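Local coordinates for extracellular ligand-binding receptor (PDB 4M88), which probably binds an amino acid or related small solute outside the cytoplasm and delivers it to an ABC transporter, at residues 244-258 with 343-357. Sequence-based numbering, arbitrary orientation.
Sequences VAGARGVGIVQAFPD and YVNIGVIGRDGQVYY
Ile-349 is the main bump of this antiparallel strand pair: CG1 lies anti to the carbonyl carbon (chi1 -58°), and the extended chain carries CD1 into a hollow lined by Ala-247, Val-250 and Ile-252, 4.1 Å from Ala-247 CB. Backbone hydrogen bonds join the strands, Ile-252 pairing with Gly-347 and Gln-254 with Asn-345; Val-355 CG1 takes the place a side chain on Gly-347 would need. On the face of Ile-346, Val-253 straddles its neighbours, CG1 pressed tightly on Val-344 CG1 (3.4 Å) and CG2 against Ile-346 CG1. On the other face, the Tyr-357 hydroxyl wedges between two polar groups: it accepts from Gln-254 NE2 (3.1 Å), which also binds Glu-286, and donates to the anti lone pair of Asp-258 OD2 (2.8 Å), whose OD1 accepts from Asn-260 N. Loop 255-257 meets the Tyr-343 ring obliquely, Phe-256 C 3.6 Å from Tyr-343 CE2, and the ring's hydroxyl accepts from Asn-345 ND2. A serine in place of Tyr-343 would probably open a gap beside this loop and leave the Asn-345 amide without its partner. In this alpha/beta lobe, as in leucine-binding family proteins, the pair lies between strands 227-229 and 355-356, with helices 125-138 and 235-247 on opposite sheet faces.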
loop_
_atom_site.group_PDB
_atom_site.type_symbol
_atom_site.label_atom_id
_atom_site.label_comp_id
_atom_site.label_asym_id
_atom_site.label_seq_id
_atom_site.Cartn_x
_atom_site.Cartn_y
_atom_site.Cartn_z
ATOM N N VAL A 244 16.116 -15.309 8.832
ATOM C CA VAL A 244 15.587 -16.165 7.778
ATOM C C VAL A 244 14.752 -17.277 8.407
ATOM O O VAL A 244 13.696 -17.646 7.883
ATOM C CB VAL A 244 16.736 -16.735 6.920
ATOM C CG1 VAL A 244 16.231 -17.802 5.968
ATOM C CG2 VAL A 244 17.385 -15.601 6.150
ATOM N N ALA A 245 15.222 -17.781 9.543
ATOM C CA ALA A 245 14.504 -18.792 10.319
ATOM C C ALA A 245 13.058 -18.420 10.620
ATOM O O ALA A 245 12.161 -19.238 10.451
ATOM C CB ALA A 245 15.244 -19.083 11.622
ATOM N N GLY A 246 12.823 -17.195 11.078
ATOM C CA GLY A 246 11.471 -16.792 11.427
ATOM C C GLY A 246 10.677 -16.304 10.232
ATOM O O GLY A 246 9.448 -16.304 10.235
ATOM N N ALA A 247 11.380 -15.853 9.201
ATOM C CA ALA A 247 10.704 -15.229 8.066
ATOM C C ALA A 247 10.186 -16.255 7.069
ATOM O O ALA A 247 9.187 -16.004 6.380
ATOM C CB ALA A 247 11.635 -14.229 7.367
ATOM N N ARG A 248 10.867 -17.392 6.969
ATOM C CA ARG A 248 10.479 -18.403 5.988
ATOM C C ARG A 248 9.049 -18.848 6.252
ATOM O O ARG A 248 8.637 -19.014 7.402
ATOM C CB ARG A 248 11.440 -19.600 5.983
ATOM C CG ARG A 248 11.494 -20.346 7.285
ATOM C CD ARG A 248 12.758 -21.169 7.414
ATOM N NE ARG A 248 12.754 -21.924 8.662
ATOM C CZ ARG A 248 13.786 -22.624 9.124
ATOM N NH1 ARG A 248 14.925 -22.666 8.444
ATOM N NH2 ARG A 248 13.674 -23.280 10.271
ATOM N N GLY A 249 8.270 -18.997 5.190
ATOM C CA GLY A 249 6.898 -19.431 5.358
ATOM C C GLY A 249 5.907 -18.292 5.500
ATOM O O GLY A 249 4.696 -18.528 5.527
ATOM N N VAL A 250 6.401 -17.060 5.608
ATOM C CA VAL A 250 5.505 -15.909 5.602
ATOM C C VAL A 250 5.082 -15.605 4.170
ATOM O O VAL A 250 5.930 -15.428 3.292
ATOM C CB VAL A 250 6.173 -14.658 6.192
ATOM C CG1 VAL A 250 5.281 -13.425 5.985
ATOM C CG2 VAL A 250 6.488 -14.873 7.665
ATOM N N GLY A 251 3.777 -15.550 3.932
ATOM C CA GLY A 251 3.270 -15.131 2.638
ATOM C C GLY A 251 2.917 -13.657 2.651
ATOM O O GLY A 251 2.268 -13.181 3.584
ATOM N N ILE A 252 3.352 -12.929 1.627
ATOM C CA ILE A 252 3.070 -11.505 1.515
ATOM C C ILE A 252 2.238 -11.291 0.257
ATOM O O ILE A 252 2.669 -11.640 -0.840
ATOM C CB ILE A 252 4.361 -10.673 1.385
ATOM C CG1 ILE A 252 5.316 -10.957 2.541
ATOM C CG2 ILE A 252 4.035 -9.178 1.314
ATOM C CD1 ILE A 252 6.697 -10.339 2.341
ATOM N N VAL A 253 1.042 -10.737 0.411
ATOM C CA VAL A 253 0.216 -10.443 -0.760
ATOM C C VAL A 253 0.746 -9.162 -1.370
ATOM O O VAL A 253 0.828 -8.133 -0.689
ATOM C CB VAL A 253 -1.241 -10.228 -0.390
ATOM C CG1 VAL A 253 -2.077 -10.110 -1.644
ATOM C CG2 VAL A 253 -1.718 -11.383 0.406
ATOM N N GLN A 254 1.115 -9.218 -2.644
ATOM C CA GLN A 254 1.702 -8.057 -3.313
ATOM C C GLN A 254 0.688 -7.386 -4.213
ATOM O O GLN A 254 -0.065 -8.062 -4.912
ATOM C CB GLN A 254 2.908 -8.472 -4.150
ATOM C CG GLN A 254 4.003 -9.178 -3.370
ATOM C CD GLN A 254 4.813 -8.248 -2.479
ATOM O OE1 GLN A 254 4.314 -7.230 -1.980
ATOM N NE2 GLN A 254 6.075 -8.601 -2.270
ATOM N N ALA A 255 0.670 -6.054 -4.203
ATOM C CA ALA A 255 -0.241 -5.299 -5.057
ATOM C C ALA A 255 0.470 -4.848 -6.325
ATOM O O ALA A 255 -0.153 -4.280 -7.228
ATOM C CB ALA A 255 -0.798 -4.083 -4.310
ATOM N N PHE A 256 1.768 -5.117 -6.394
ATOM C CA PHE A 256 2.585 -4.664 -7.516
ATOM C C PHE A 256 3.575 -5.765 -7.851
ATOM O O PHE A 256 3.836 -6.628 -7.000
ATOM C CB PHE A 256 3.355 -3.403 -7.107
ATOM C CG PHE A 256 2.477 -2.271 -6.685
ATOM C CD1 PHE A 256 1.786 -1.531 -7.635
ATOM C CD2 PHE A 256 2.325 -1.947 -5.339
ATOM C CE1 PHE A 256 0.967 -0.478 -7.260
ATOM C CE2 PHE A 256 1.507 -0.897 -4.955
ATOM C CZ PHE A 256 0.827 -0.159 -5.921
ATOM N N PRO A 257 4.146 -5.736 -9.073
ATOM C CA PRO A 257 5.220 -6.688 -9.401
ATOM C C PRO A 257 6.370 -6.529 -8.422
ATOM O O PRO A 257 6.498 -5.489 -7.773
ATOM C CB PRO A 257 5.662 -6.253 -10.806
ATOM C CG PRO A 257 4.446 -5.578 -11.393
ATOM C CD PRO A 257 3.806 -4.868 -10.219
ATOM N N ASP A 258 7.194 -7.556 -8.285
ATOM C CA ASP A 258 8.257 -7.493 -7.299
ATOM C C ASP A 258 9.240 -6.386 -7.665
ATOM O O ASP A 258 9.665 -6.296 -8.814
ATOM C CB ASP A 258 8.983 -8.836 -7.206
ATOM C CG ASP A 258 9.933 -8.883 -6.029
ATOM O OD1 ASP A 258 11.054 -8.353 -6.176
ATOM O OD2 ASP A 258 9.543 -9.423 -4.962
ATOM N N TYR A 343 -4.672 -6.252 -9.616
ATOM C CA TYR A 343 -3.471 -7.082 -9.519
ATOM C C TYR A 343 -3.227 -7.509 -8.070
ATOM O O TYR A 343 -3.058 -6.682 -7.189
ATOM C CB TYR A 343 -2.240 -6.328 -10.054
ATOM C CG TYR A 343 -0.941 -7.120 -10.008
ATOM C CD1 TYR A 343 -0.413 -7.690 -11.156
ATOM C CD2 TYR A 343 -0.240 -7.288 -8.813
ATOM C CE1 TYR A 343 0.773 -8.415 -11.118
ATOM C CE2 TYR A 343 0.940 -8.014 -8.765
ATOM C CZ TYR A 343 1.446 -8.563 -9.921
ATOM O OH TYR A 343 2.619 -9.289 -9.870
ATOM N N VAL A 344 -3.186 -8.816 -7.832
ATOM C CA VAL A 344 -2.822 -9.329 -6.518
ATOM C C VAL A 344 -1.974 -10.581 -6.739
ATOM O O VAL A 344 -2.329 -11.435 -7.540
ATOM C CB VAL A 344 -4.080 -9.669 -5.684
ATOM C CG1 VAL A 344 -3.737 -10.634 -4.588
ATOM C CG2 VAL A 344 -4.721 -8.406 -5.106
ATOM N N ASN A 345 -0.842 -10.681 -6.052
ATOM C CA ASN A 345 0.055 -11.806 -6.280
ATOM C C ASN A 345 0.701 -12.185 -4.952
ATOM O O ASN A 345 1.338 -11.358 -4.303
ATOM C CB ASN A 345 1.126 -11.413 -7.306
ATOM C CG ASN A 345 1.904 -12.606 -7.845
ATOM O OD1 ASN A 345 1.706 -13.746 -7.424
ATOM N ND2 ASN A 345 2.792 -12.343 -8.794
ATOM N N ILE A 346 0.526 -13.431 -4.532
ATOM C CA ILE A 346 1.058 -13.813 -3.233
ATOM C C ILE A 346 2.467 -14.345 -3.369
ATOM O O ILE A 346 2.704 -15.299 -4.114
ATOM C CB ILE A 346 0.201 -14.890 -2.572
ATOM C CG1 ILE A 346 -1.227 -14.388 -2.388
ATOM C CG2 ILE A 346 0.805 -15.287 -1.236
ATOM C CD1 ILE A 346 -2.141 -15.418 -1.781
ATOM N N GLY A 347 3.400 -13.718 -2.661
ATOM C CA GLY A 347 4.761 -14.222 -2.595
ATOM C C GLY A 347 4.940 -14.961 -1.282
ATOM O O GLY A 347 4.262 -14.650 -0.306
ATOM N N VAL A 348 5.827 -15.953 -1.250
ATOM C CA VAL A 348 6.124 -16.616 0.013
ATOM C C VAL A 348 7.616 -16.560 0.241
ATOM O O VAL A 348 8.398 -16.825 -0.685
ATOM C CB VAL A 348 5.657 -18.085 0.009
ATOM C CG1 VAL A 348 5.951 -18.744 1.362
ATOM C CG2 VAL A 348 4.167 -18.170 -0.323
ATOM N N ILE A 349 8.024 -16.183 1.449
ATOM C CA ILE A 349 9.449 -16.157 1.778
ATOM C C ILE A 349 9.988 -17.581 1.906
ATOM O O ILE A 349 9.510 -18.374 2.727
ATOM C CB ILE A 349 9.727 -15.349 3.055
ATOM C CG1 ILE A 349 9.203 -13.913 2.904
ATOM C CG2 ILE A 349 11.233 -15.315 3.361
ATOM C CD1 ILE A 349 9.421 -13.047 4.147
ATOM N N GLY A 350 10.963 -17.924 1.066
ATOM C CA GLY A 350 11.485 -19.279 1.043
ATOM C C GLY A 350 12.502 -19.516 2.137
ATOM O O GLY A 350 12.804 -18.611 2.923
ATOM N N ARG A 351 13.029 -20.737 2.193
ATOM C CA ARG A 351 14.036 -21.085 3.193
ATOM C C ARG A 351 15.327 -20.310 2.971
ATOM O O ARG A 351 16.166 -20.226 3.871
ATOM C CB ARG A 351 14.333 -22.582 3.164
ATOM C CG ARG A 351 13.174 -23.459 3.543
ATOM C CD ARG A 351 13.562 -24.908 3.345
ATOM N NE ARG A 351 12.426 -25.802 3.540
ATOM C CZ ARG A 351 12.420 -27.087 3.197
ATOM N NH1 ARG A 351 13.491 -27.635 2.630
ATOM N NH2 ARG A 351 11.337 -27.823 3.416
ATOM N N ASP A 352 15.489 -19.749 1.774
ATOM C CA ASP A 352 16.669 -18.953 1.466
ATOM C C ASP A 352 16.461 -17.464 1.726
ATOM O O ASP A 352 17.314 -16.653 1.381
ATOM C CB ASP A 352 17.129 -19.163 0.019
ATOM C CG ASP A 352 16.071 -18.771 -0.992
ATOM O OD1 ASP A 352 14.993 -18.279 -0.583
ATOM O OD2 ASP A 352 16.317 -18.956 -2.201
ATOM N N GLY A 353 15.327 -17.110 2.319
ATOM C CA GLY A 353 15.039 -15.714 2.613
ATOM C C GLY A 353 14.537 -14.882 1.442
ATOM O O GLY A 353 14.293 -13.683 1.602
ATOM N N GLN A 354 14.365 -15.510 0.276
ATOM C CA GLN A 354 13.921 -14.806 -0.930
ATOM C C GLN A 354 12.430 -15.025 -1.146
ATOM O O GLN A 354 11.886 -16.035 -0.719
ATOM C CB GLN A 354 14.685 -15.318 -2.154
ATOM C CG GLN A 354 16.201 -15.153 -2.061
ATOM C CD GLN A 354 16.632 -13.722 -2.277
ATOM O OE1 GLN A 354 16.267 -13.098 -3.273
ATOM N NE2 GLN A 354 17.402 -13.187 -1.337
ATOM N N VAL A 355 11.765 -14.083 -1.810
ATOM C CA VAL A 355 10.331 -14.215 -2.068
ATOM C C VAL A 355 10.076 -14.941 -3.384
ATOM O O VAL A 355 10.643 -14.590 -4.420
ATOM C CB VAL A 355 9.638 -12.848 -2.106
ATOM C CG1 VAL A 355 8.146 -13.012 -2.318
ATOM C CG2 VAL A 355 9.910 -12.093 -0.814
ATOM N N TYR A 356 9.228 -15.960 -3.339
ATOM C CA TYR A 356 8.897 -16.741 -4.525
ATOM C C TYR A 356 7.429 -16.596 -4.847
ATOM O O TYR A 356 6.601 -16.535 -3.932
ATOM C CB TYR A 356 9.211 -18.206 -4.288
ATOM C CG TYR A 356 10.679 -18.457 -4.207
ATOM C CD1 TYR A 356 11.411 -18.751 -5.350
ATOM C CD2 TYR A 356 11.347 -18.369 -2.995
ATOM C CE1 TYR A 356 12.765 -18.967 -5.283
ATOM C CE2 TYR A 356 12.696 -18.581 -2.916
ATOM C CZ TYR A 356 13.400 -18.887 -4.060
ATOM O OH TYR A 356 14.753 -19.101 -3.987
ATOM N N TYR A 357 7.106 -16.565 -6.141
ATOM C CA TYR A 357 5.724 -16.379 -6.601
ATOM C C TYR A 357 5.184 -17.572 -7.401
ATOM O O TYR A 357 5.902 -18.554 -7.625
ATOM C CB TYR A 357 5.630 -15.112 -7.454
ATOM C CG TYR A 357 6.010 -13.881 -6.687
ATOM C CD1 TYR A 357 5.053 -13.162 -5.987
ATOM C CD2 TYR A 357 7.332 -13.445 -6.641
ATOM C CE1 TYR A 357 5.392 -12.037 -5.269
ATOM C CE2 TYR A 357 7.678 -12.317 -5.923
ATOM C CZ TYR A 357 6.699 -11.621 -5.242
ATOM O OH TYR A 357 7.025 -10.506 -4.513
HETATM O O HOH W 1 16.094 -21.220 6.507
HETATM O O HOH W 2 -2.674 -3.901 -7.388
HETATM O O HOH W 3 4.331 -9.404 -7.599
#